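Local structure of ABC transporter periplasmic-binding protein YtfQ (Mycobacterium smegmatis, 6HB0) at residues E60-K63 with Q64-A67; T87-D90 with A91-Q94. The protein probably binds a sugar, likely L-arabinofuranose, as the periplasmic solute-binding component of a mycobacterial ABC transporter. One frame throughout, in Å; residues are numbered along the deposited sequence.

Interaction 1 of 2, residues E60-K63 with Q64-A67; sequences EQEK and QISA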
loop_
_atom_site.group_PDB
_atom_site.type_symbol
_atom_site.label_atom_id
_atom_site.label_comp_id
_atom_site.label_asym_id
_atom_site.label_seq_id
_atom_site.Cartn_x
_atom_site.Cartn_y
_atom_site.Cartn_z
ATOM N N GLU A 60 17.902 6.457 7.896
ATOM C CA GLU A 60 18.256 7.668 8.638
ATOM C C GLU A 60 18.124 8.940 7.825
ATOM O O GLU A 60 18.743 9.057 6.766
ATOM C CB GLU A 60 19.676 7.541 9.198
ATOM C CG GLU A 60 19.658 7.007 10.627
ATOM C CD GLU A 60 20.994 6.478 11.110
ATOM O OE1 GLU A 60 20.974 5.701 12.102
ATOM O OE2 GLU A 60 22.045 6.821 10.505
ATOM N N GLN A 61 17.390 9.923 8.366
ATOM C CA GLN A 61 17.173 11.159 7.638
ATOM C C GLN A 61 18.454 11.907 7.253
ATOM O O GLN A 61 18.558 12.428 6.134
ATOM C CB GLN A 61 16.239 12.100 8.398
ATOM C CG GLN A 61 15.930 13.358 7.569
ATOM C CD GLN A 61 14.997 14.295 8.225
ATOM O OE1 GLN A 61 15.181 14.630 9.381
ATOM N NE2 GLN A 61 13.979 14.741 7.473
ATOM N N GLU A 62 19.449 11.942 8.130
ATOM C CA GLU A 62 20.627 12.763 7.821
ATOM C C GLU A 62 21.380 12.169 6.628
ATOM O O GLU A 62 21.891 12.902 5.804
ATOM C CB GLU A 62 21.538 12.980 9.056
ATOM C CG GLU A 62 20.806 13.575 10.288
ATOM C CD GLU A 62 20.791 15.106 10.389
ATOM O OE1 GLU A 62 21.479 15.664 11.299
ATOM O OE2 GLU A 62 20.054 15.762 9.602
ATOM N N LYS A 63 21.394 10.845 6.528
ATOM C CA LYS A 63 21.981 10.147 5.401
ATOM C C LYS A 63 21.148 10.291 4.102
ATOM O O LYS A 63 21.690 10.352 3.029
ATOM C CB LYS A 63 22.139 8.685 5.791
ATOM C CG LYS A 63 23.029 7.903 4.834
ATOM C CD LYS A 63 24.061 7.017 5.543
ATOM C CE LYS A 63 24.829 6.149 4.544
ATOM N NZ LYS A 63 25.261 4.858 5.157
ATOM N N GLN A 64 19.813 10.363 4.197
ATOM C CA GLN A 64 19.013 10.718 3.028
ATOM C C GLN A 64 19.284 12.144 2.568
ATOM O O GLN A 64 19.430 12.410 1.397
ATOM C CB GLN A 64 17.546 10.475 3.354
ATOM C CG GLN A 64 16.663 10.298 2.149
ATOM C CD GLN A 64 15.441 9.467 2.486
ATOM O OE1 GLN A 64 14.816 9.702 3.533
ATOM N NE2 GLN A 64 15.045 8.570 1.574
ATOM N N ILE A 65 19.367 13.082 3.501
ATOM C CA ILE A 65 19.722 14.443 3.189
ATOM C C ILE A 65 21.112 14.523 2.525
ATOM O O ILE A 65 21.272 15.266 1.545
ATOM C CB ILE A 65 19.619 15.353 4.428
ATOM C CG1 ILE A 65 18.149 15.583 4.773
ATOM C CG2 ILE A 65 20.322 16.700 4.225
ATOM C CD1 ILE A 65 17.908 16.194 6.152
ATOM N N SER A 66 22.080 13.747 3.002
ATOM C CA SER A 66 23.403 13.684 2.351
ATOM C C SER A 66 23.312 13.125 0.930
ATOM O O SER A 66 23.918 13.653 0.017
ATOM C CB SER A 66 24.381 12.813 3.155
ATOM O OG SER A 66 24.576 13.423 4.421
ATOM N N ALA A 67 22.543 12.057 0.748
ATOM C CA ALA A 67 22.385 11.503 -0.596
ATOM C C ALA A 67 21.801 12.576 -1.547
ATOM O O ALA A 67 22.274 12.765 -2.657
ATOM C CB ALA A 67 21.557 10.235 -0.538
#
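Gln61 lays its aliphatic stem over the end of Ile65, one helical turn later, with Gln61 CG 3.7 Å from Ile65 CD1. CG stands opposite the backbone N (chi1 -176°) and the chain runs straight on, which sets the CG methylene against the isoleucine and carries the amide past to donate from NE2 to Thr87 O. Glu62 lies alongside Ile65 and points the same way, its OE2 a loose 4.1 Å from the same CD1; a carboxylate suits this solvent-facing flank. Ser66 turns back onto its own helix: Ser66 OG donates to Glu62 O at 3.1 Å, while Ser66 N bonds that oxygen at 2.9 Å from the other face of the carbonyl plane, so a small hydroxyl finds a partner on an exposed face. Glu60, the N-cap residue, accepts from Gln64 N through its backbone O, and the bond from Ile65 N to Gln61 O (2.8 Å, 171° at the hydrogen) is nearly straight. This is the first turn of helix 61-73, which follows strand 51-56 in the parallel sheet of one lobe; buried Gln64 ties it inward, its amide bonding Ala25 in strand 21-26 and Ser82 and Val84 just beyond strand 78-81.

Interaction 2 of 2, residues T87-D90 with A91-Q94; sequences TGWD and AVLQ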
loop_
_atom_site.group_PDB
_atom_site.type_symbol
_atom_site.label_atom_id
_atom_site.label_comp_id
_atom_site.label_asym_id
_atom_site.label_seq_id
_atom_site.Cartn_x
_atom_site.Cartn_y
_atom_site.Cartn_z
ATOM N N THR A 87 8.880 15.003 7.969
ATOM C CA THR A 87 9.238 16.388 8.253
ATOM C C THR A 87 10.710 16.641 8.227
ATOM O O THR A 87 11.513 15.753 8.436
ATOM C CB THR A 87 8.794 16.803 9.698
ATOM O OG1 THR A 87 7.454 16.385 9.915
ATOM C CG2 THR A 87 8.831 18.320 9.845
ATOM N N GLY A 88 11.077 17.892 8.012
ATOM C CA GLY A 88 12.447 18.310 8.082
ATOM C C GLY A 88 13.188 18.309 6.760
ATOM O O GLY A 88 14.415 18.317 6.726
ATOM N N TRP A 89 12.442 18.352 5.664
ATOM C CA TRP A 89 13.032 18.384 4.350
ATOM C C TRP A 89 13.163 19.761 3.742
ATOM O O TRP A 89 13.777 19.892 2.673
ATOM C CB TRP A 89 12.221 17.501 3.393
ATOM C CG TRP A 89 12.059 16.140 3.886
ATOM C CD1 TRP A 89 10.949 15.586 4.475
ATOM C CD2 TRP A 89 13.067 15.143 3.910
ATOM N NE1 TRP A 89 11.224 14.296 4.857
ATOM C CE2 TRP A 89 12.514 14.003 4.514
ATOM C CE3 TRP A 89 14.376 15.087 3.434
ATOM C CZ2 TRP A 89 13.202 12.839 4.640
ATOM C CZ3 TRP A 89 15.081 13.918 3.607
ATOM C CH2 TRP A 89 14.484 12.820 4.174
ATOM N N ASP A 90 12.575 20.781 4.341
ATOM C CA ASP A 90 12.448 22.060 3.631
ATOM C C ASP A 90 13.785 22.668 3.255
ATOM O O ASP A 90 13.917 23.216 2.164
ATOM C CB ASP A 90 11.620 23.076 4.414
ATOM C CG ASP A 90 10.145 22.792 4.369
ATOM O OD1 ASP A 90 9.714 21.817 3.695
ATOM O OD2 ASP A 90 9.400 23.544 5.045
ATOM N N ALA A 91 14.781 22.541 4.128
ATOM C CA ALA A 91 16.103 23.087 3.869
ATOM C C ALA A 91 16.775 22.405 2.678
ATOM O O ALA A 91 17.220 23.086 1.744
ATOM C CB ALA A 91 16.993 22.942 5.075
ATOM N N VAL A 92 16.874 21.085 2.701
ATOM C CA VAL A 92 17.485 20.425 1.558
ATOM C C VAL A 92 16.682 20.601 0.239
ATOM O O VAL A 92 17.245 20.691 -0.872
ATOM C CB VAL A 92 17.816 18.973 1.870
ATOM C CG1 VAL A 92 16.600 18.067 1.803
ATOM C CG2 VAL A 92 18.849 18.452 0.888
ATOM N N LEU A 93 15.375 20.696 0.357
ATOM C CA LEU A 93 14.512 20.993 -0.784
ATOM C C LEU A 93 14.716 22.416 -1.330
ATOM O O LEU A 93 14.540 22.645 -2.516
ATOM C CB LEU A 93 13.060 20.751 -0.430
ATOM C CG LEU A 93 12.705 19.253 -0.231
ATOM C CD1 LEU A 93 11.243 19.056 0.115
ATOM C CD2 LEU A 93 13.070 18.377 -1.390
ATOM N N GLN A 94 15.101 23.362 -0.482
ATOM C CA GLN A 94 15.534 24.669 -0.971
ATOM C C GLN A 94 16.799 24.577 -1.752
ATOM O O GLN A 94 16.922 25.268 -2.781
ATOM C CB GLN A 94 15.681 25.706 0.145
ATOM C CG GLN A 94 14.332 26.159 0.692
ATOM C CD GLN A 94 13.490 26.930 -0.324
ATOM O OE1 GLN A 94 14.006 27.691 -1.111
ATOM N NE2 GLN A 94 12.178 26.755 -0.260
HETATM O O HOH W 1 16.456 19.510 5.090
#
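Trp89 meets the first turn of helix 90-98 at two points. Its CB packs against Leu93 CD1 at 3.8 Å, and the six-membered part of the indole presents its edge to Val92, with Trp89 CE3 4.1 Å from Val92 CG1. That methyl sits close to the ring plane, so neither face of the indole is spent on it. The two side chains run side by side in the same direction; CG1 of Val92 lies between its own backbone N and carbonyl carbon (chi1 79°), and this turns it toward the tryptophan. Branched and apolar, Val92 and Leu93 fit the buried side of the turn.

The backbone binds the same residues. Leu93 N donates to Trp89 O over 2.9 Å, nearly along the C=O axis, and Gln94 N reaches Asp90 O at 2.9 Å in a more bent bond. Val92 N lies 5.5 Å from Gly88 O, the carbonyl four residues back; a water spans the gap, accepting from Val92 N and donating to Gly88 O, 2.9 Å from each. Gly88 has a positive phi of 94°, readily adopted without a side chain.

In this Rossmann-like lobe of a type I periplasmic-binding fold, a parallel sheet of strand order 2-1-3-4-5-6, the loop joins strand 78-81 to helix 90-98 within the beta-alpha-beta crossover to strand 103-106.

Farther out, Trp89 NE1 bonds Val85 O, fixing the indole's rotation, and the ring meets Phe81 with the planes about 55° apart. The Asp90 carboxylate bonds Thr112 and the backbone N of Gln113, and Gln94 reaches across with NE2 to Asp114. Asp90 and Asp114 belong to a zinc site seen in this protein; in this chain a zinc ion lies about 4 Å from the Asp90 side chain and is not bound by it.

How the interactions relate
Interaction 1 is a first helical turn, interaction 2 a loop running into one; the two helices are neighbours in one lobe, the contact centres lie 11 Å apart, and they meet directly. Gln64 OE1 of interaction 1 packs 3.2 Å from Trp89 CH2 of interaction 2, so the indole sits between helix 61-73 and the start of helix 90-98. Interaction 1 is a surface contact: charged and hydroxyl groups face outward, and Gln64 is its one buried residue. Interaction 2 is partly buried, with Trp89, Val92 and Leu93 inward. Mostly polar and charged side chains accordingly cover the first, whereas apolar packing and a bridging water mark the second.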